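Local coordinates for protein prophenoloxidase b (Marsupenaeus japonicus, PDB 3WKY) that is the hemolymph precursor of a phenoloxidase that, once activated, probably oxidises phenols at a type 3 pair of copper ions that bind dioxygen, at residues 216-221 / 626-632; 334-339 / 404-408. All coordinates share one frame. Residues are numbered along the deposited sequence.

Interaction 1: 216-221 / 626-632; sequences DRRGEL and IPDPWPM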
# COMPACT_ATOMS: atom_id res chain seq x y z
N ASP A 216 1.51 48.60 -7.48
CA ASP A 216 0.32 48.49 -8.31
C ASP A 216 0.30 47.07 -8.87
O ASP A 216 1.27 46.64 -9.49
CB ASP A 216 0.41 49.52 -9.46
CG ASP A 216 -0.82 49.53 -10.35
OD1 ASP A 216 -1.95 49.48 -9.84
OD2 ASP A 216 -0.65 49.62 -11.59
N ARG A 217 -0.79 46.34 -8.62
CA ARG A 217 -1.00 45.02 -9.23
C ARG A 217 0.14 44.05 -8.90
O ARG A 217 0.60 43.29 -9.76
CB ARG A 217 -1.20 45.16 -10.75
CG ARG A 217 -2.46 45.97 -11.07
CD ARG A 217 -2.47 46.55 -12.48
NE ARG A 217 -2.53 45.51 -13.50
CZ ARG A 217 -2.56 45.73 -14.81
NH1 ARG A 217 -2.53 46.98 -15.29
NH2 ARG A 217 -2.60 44.71 -15.65
N ARG A 218 0.58 44.08 -7.65
CA ARG A 218 1.73 43.27 -7.22
C ARG A 218 1.41 41.77 -7.25
O ARG A 218 2.28 40.95 -7.56
CB ARG A 218 2.18 43.66 -5.81
CG ARG A 218 3.63 43.23 -5.47
CD ARG A 218 3.86 43.18 -3.96
NE ARG A 218 2.92 42.22 -3.38
CZ ARG A 218 3.09 40.90 -3.41
NH1 ARG A 218 4.20 40.38 -3.92
NH2 ARG A 218 2.16 40.11 -2.90
N GLY A 219 0.18 41.43 -6.90
CA GLY A 219 -0.27 40.05 -6.95
C GLY A 219 -0.29 39.53 -8.38
O GLY A 219 0.07 38.38 -8.65
N GLU A 220 -0.72 40.39 -9.31
CA GLU A 220 -0.70 40.01 -10.70
C GLU A 220 0.74 39.87 -11.21
O GLU A 220 1.05 38.98 -12.02
CB GLU A 220 -1.49 41.03 -11.54
CG GLU A 220 -1.46 40.72 -13.02
CD GLU A 220 -2.28 41.71 -13.80
OE1 GLU A 220 -2.75 42.69 -13.17
OE2 GLU A 220 -2.47 41.51 -15.03
N LEU A 221 1.63 40.74 -10.74
CA LEU A 221 3.03 40.67 -11.15
C LEU A 221 3.68 39.41 -10.60
O LEU A 221 4.54 38.82 -11.26
CB LEU A 221 3.80 41.90 -10.67
CG LEU A 221 5.15 42.18 -11.34
CD1 LEU A 221 4.99 42.65 -12.80
CD2 LEU A 221 5.94 43.21 -10.54
N ILE A 626 1.40 50.37 -13.11
CA ILE A 626 1.51 49.71 -14.41
C ILE A 626 0.78 50.61 -15.42
O ILE A 626 -0.40 50.89 -15.27
CB ILE A 626 0.85 48.30 -14.38
CG1 ILE A 626 1.30 47.51 -13.14
CG2 ILE A 626 1.15 47.53 -15.67
CD1 ILE A 626 2.60 46.77 -13.31
N PRO A 627 1.49 51.07 -16.46
CA PRO A 627 0.91 52.10 -17.34
C PRO A 627 -0.29 51.55 -18.12
O PRO A 627 -1.34 52.19 -18.26
CB PRO A 627 2.05 52.42 -18.32
CG PRO A 627 3.28 51.72 -17.78
CD PRO A 627 2.78 50.56 -16.97
N ASP A 628 -0.10 50.34 -18.61
CA ASP A 628 -1.01 49.62 -19.49
C ASP A 628 -2.20 49.06 -18.70
O ASP A 628 -2.01 48.33 -17.73
CB ASP A 628 -0.17 48.49 -20.10
CG ASP A 628 -0.92 47.65 -21.09
OD1 ASP A 628 -2.04 48.04 -21.48
OD2 ASP A 628 -0.37 46.59 -21.47
N PRO A 629 -3.44 49.38 -19.12
CA PRO A 629 -4.58 48.83 -18.38
C PRO A 629 -4.87 47.36 -18.70
O PRO A 629 -5.59 46.72 -17.93
CB PRO A 629 -5.75 49.71 -18.85
CG PRO A 629 -5.36 50.12 -20.23
CD PRO A 629 -3.86 50.29 -20.21
N TRP A 630 -4.32 46.83 -19.79
CA TRP A 630 -4.60 45.44 -20.18
C TRP A 630 -3.93 44.48 -19.20
O TRP A 630 -2.92 44.81 -18.59
CB TRP A 630 -4.13 45.17 -21.62
CG TRP A 630 -4.95 45.95 -22.62
CD1 TRP A 630 -4.55 47.06 -23.31
CD2 TRP A 630 -6.30 45.69 -23.03
NE1 TRP A 630 -5.58 47.50 -24.13
CE2 TRP A 630 -6.66 46.68 -23.97
CE3 TRP A 630 -7.25 44.71 -22.69
CZ2 TRP A 630 -7.93 46.73 -24.57
CZ3 TRP A 630 -8.50 44.75 -23.28
CH2 TRP A 630 -8.83 45.75 -24.22
N PRO A 631 -4.51 43.28 -19.02
CA PRO A 631 -3.86 42.34 -18.09
C PRO A 631 -2.45 42.00 -18.57
O PRO A 631 -2.19 42.02 -19.78
CB PRO A 631 -4.75 41.10 -18.17
CG PRO A 631 -6.11 41.63 -18.49
CD PRO A 631 -5.83 42.78 -19.48
N MET A 632 -1.53 41.73 -17.65
CA MET A 632 -0.17 41.36 -18.05
C MET A 632 -0.20 40.08 -18.88
O MET A 632 -0.82 39.08 -18.48
CB MET A 632 0.72 41.18 -16.82
CG MET A 632 0.84 42.46 -15.99
SD MET A 632 1.83 42.18 -14.51
CE MET A 632 1.13 43.42 -13.43
O HOH W 1 -2.10 49.61 -14.01
O HOH W 2 -2.41 38.98 -16.11
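The guanidinium of Arg217, the N-cap residue of helix 218-239, is enclosed by the loop 626-632 and has its donors spent on backbone carbonyls, one carboxylate and a water. Arg217 NH1 donates to Asp628 O (2.8 Å) and to water 1, and Arg217 NH2 donates to Trp630 O (3.0 Å). Its charge is met by Glu220, one helical turn on, through a salt bridge from Arg217 NE to Glu220 OE1 (2.8 Å). Glu220 OE2 in turn accepts from Met632 N at 2.8 Å and from water 2, which also donates to Met632 O. At the other end of the loop Ile626 N donates to Asp216 OD2 (2.7 Å), and water 1 joins that carboxylate to Ile626 O. Beside these polar contacts Met632 SD packs on Leu221 CD1 at 3.6 Å. The loop of the Ig-like domain is thereby clamped to the copper-domain helix; Tyr333, just before helix 334-343, adds a cation-pi contact to Arg217, while Asp628 forms a salt bridge with Arg504 of strand 501-509.

Interaction 2: 334-339 / 404-408; sequences GINLVG and FHRYK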
# COMPACT_ATOMS: atom_id res chain seq x y z
N GLY A 334 -9.11 40.67 -11.11
CA GLY A 334 -9.26 39.37 -10.46
C GLY A 334 -7.95 38.63 -10.33
O GLY A 334 -7.68 38.02 -9.29
N ILE A 335 -7.13 38.65 -11.38
CA ILE A 335 -5.82 38.00 -11.33
C ILE A 335 -4.96 38.57 -10.20
O ILE A 335 -4.22 37.83 -9.52
CB ILE A 335 -5.08 38.09 -12.70
CG1 ILE A 335 -3.68 37.45 -12.62
CG2 ILE A 335 -4.97 39.55 -13.18
CD1 ILE A 335 -3.71 35.93 -12.28
N ASN A 336 -5.08 39.88 -9.95
CA ASN A 336 -4.34 40.50 -8.85
C ASN A 336 -4.84 40.04 -7.49
O ASN A 336 -4.05 39.74 -6.60
CB ASN A 336 -4.41 42.03 -8.92
CG ASN A 336 -3.48 42.69 -7.93
OD1 ASN A 336 -2.28 42.39 -7.89
ND2 ASN A 336 -4.02 43.57 -7.09
N LEU A 337 -6.17 40.00 -7.33
CA LEU A 337 -6.78 39.54 -6.08
C LEU A 337 -6.39 38.10 -5.76
O LEU A 337 -6.14 37.76 -4.59
CB LEU A 337 -8.30 39.66 -6.16
CG LEU A 337 -8.82 41.11 -6.07
CD1 LEU A 337 -10.25 41.19 -6.58
CD2 LEU A 337 -8.73 41.61 -4.64
N VAL A 338 -6.38 37.25 -6.79
CA VAL A 338 -5.99 35.83 -6.60
C VAL A 338 -4.52 35.76 -6.23
O VAL A 338 -4.14 35.02 -5.32
CB VAL A 338 -6.29 35.00 -7.89
CG1 VAL A 338 -5.70 33.59 -7.78
CG2 VAL A 338 -7.79 34.93 -8.13
N GLY A 339 -3.69 36.56 -6.92
CA GLY A 339 -2.27 36.60 -6.61
C GLY A 339 -2.00 37.00 -5.17
O GLY A 339 -1.20 36.36 -4.49
N PHE A 404 -3.29 29.91 -11.13
CA PHE A 404 -3.53 31.14 -11.89
C PHE A 404 -4.24 30.88 -13.22
O PHE A 404 -5.16 31.61 -13.60
CB PHE A 404 -2.23 31.91 -12.10
CG PHE A 404 -1.70 32.58 -10.85
CD1 PHE A 404 -2.52 33.40 -10.09
CD2 PHE A 404 -0.38 32.38 -10.42
CE1 PHE A 404 -2.04 34.03 -8.93
CE2 PHE A 404 0.10 33.01 -9.27
CZ PHE A 404 -0.74 33.83 -8.52
N HIS A 405 -3.84 29.82 -13.92
CA HIS A 405 -4.46 29.46 -15.21
C HIS A 405 -5.89 29.00 -14.97
O HIS A 405 -6.79 29.27 -15.78
CB HIS A 405 -3.63 28.37 -15.92
CG HIS A 405 -4.22 27.91 -17.22
ND1 HIS A 405 -4.33 28.73 -18.32
CD2 HIS A 405 -4.72 26.71 -17.60
CE1 HIS A 405 -4.88 28.06 -19.32
NE2 HIS A 405 -5.11 26.82 -18.91
N ARG A 406 -6.13 28.29 -13.86
CA ARG A 406 -7.49 27.92 -13.49
C ARG A 406 -8.35 29.17 -13.42
O ARG A 406 -9.48 29.20 -13.93
CB ARG A 406 -7.52 27.23 -12.12
CG ARG A 406 -8.90 26.70 -11.71
CD ARG A 406 -8.90 26.28 -10.23
NE ARG A 406 -10.14 25.62 -9.83
CZ ARG A 406 -10.27 24.31 -9.62
NH1 ARG A 406 -9.22 23.50 -9.78
NH2 ARG A 406 -11.44 23.81 -9.26
N TYR A 407 -7.82 30.22 -12.80
CA TYR A 407 -8.55 31.46 -12.73
C TYR A 407 -8.70 32.08 -14.14
O TYR A 407 -9.80 32.50 -14.54
CB TYR A 407 -7.93 32.46 -11.74
CG TYR A 407 -8.50 33.84 -12.03
CD1 TYR A 407 -9.79 34.17 -11.62
CD2 TYR A 407 -7.80 34.76 -12.80
CE1 TYR A 407 -10.35 35.42 -11.95
CE2 TYR A 407 -8.35 35.99 -13.13
CZ TYR A 407 -9.62 36.31 -12.70
OH TYR A 407 -10.17 37.55 -13.03
N LYS A 408 -7.60 32.14 -14.90
CA LYS A 408 -7.70 32.75 -16.24
C LYS A 408 -8.78 32.09 -17.09
O LYS A 408 -9.50 32.77 -17.82
CB LYS A 408 -6.36 32.72 -16.98
CG LYS A 408 -5.29 33.65 -16.40
CD LYS A 408 -5.64 35.13 -16.63
CE LYS A 408 -4.46 36.04 -16.22
NZ LYS A 408 -4.75 37.48 -16.58
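Within the helical copper-binding domain of the hemocyanin fold, helices 334-343 and 391-409 pack nearly antiparallel, the axes of segments 334-339 and 404-408 running at 151° to each other, 10.3 Å apart at closest approach. Apolar contacts between side chains make up much of the interface. Ile335 CD1 lies 3.6 Å from Phe404 CD1, and Val338 reaches both aromatic residues, with Val338 CG1 3.9 Å from Phe404 CE1 and Val338 CG2 over a face of the Tyr407 ring, 4.1 Å from Tyr407 CD1. A second group sets these rings against the backbone of the facing helix. The edge of Phe404 meets Gly339, with Phe404 CE1 3.5 Å from Gly339 CA, and Tyr407 CE2 comes within 3.4 Å of Ile335 N. Polar groups find their partners outside the pair: Asp325 accepts hydrogen bonds from Ile335 N and Tyr407 OH and forms a salt bridge with Lys408, whose ammonium also pairs with Glu637. Phe404 additionally meets Tyr223 of helix 218-239 edge-to-face. At Gly334 a side chain would collide with the tyrosine hydroxyl, because Tyr407 OH sits just 3.3 Å from Gly334 CA.

Interactions 1 and 2 lie side by side, their centres 12 Å apart, and along the chain 334-339 / 404-408 is nested within the loop closed by 216-221 / 626-632. They touch at Asn336, which faces away from 404-408: Asn336 OD1 lies 2.9 Å from Glu220 N, a probable hydrogen bond in the first turn of helix 218-239. The side chain of Ile335 also packs on Glu220. Both contacts lie near the dicopper-oxygen cluster without entering its pocket, the side chains of Leu221 and Phe404 being about 11 and 9 Å from it. Their helices do reach the site, since 218-239 carries His226 and 391-409 carries His397, both lining the cluster pocket.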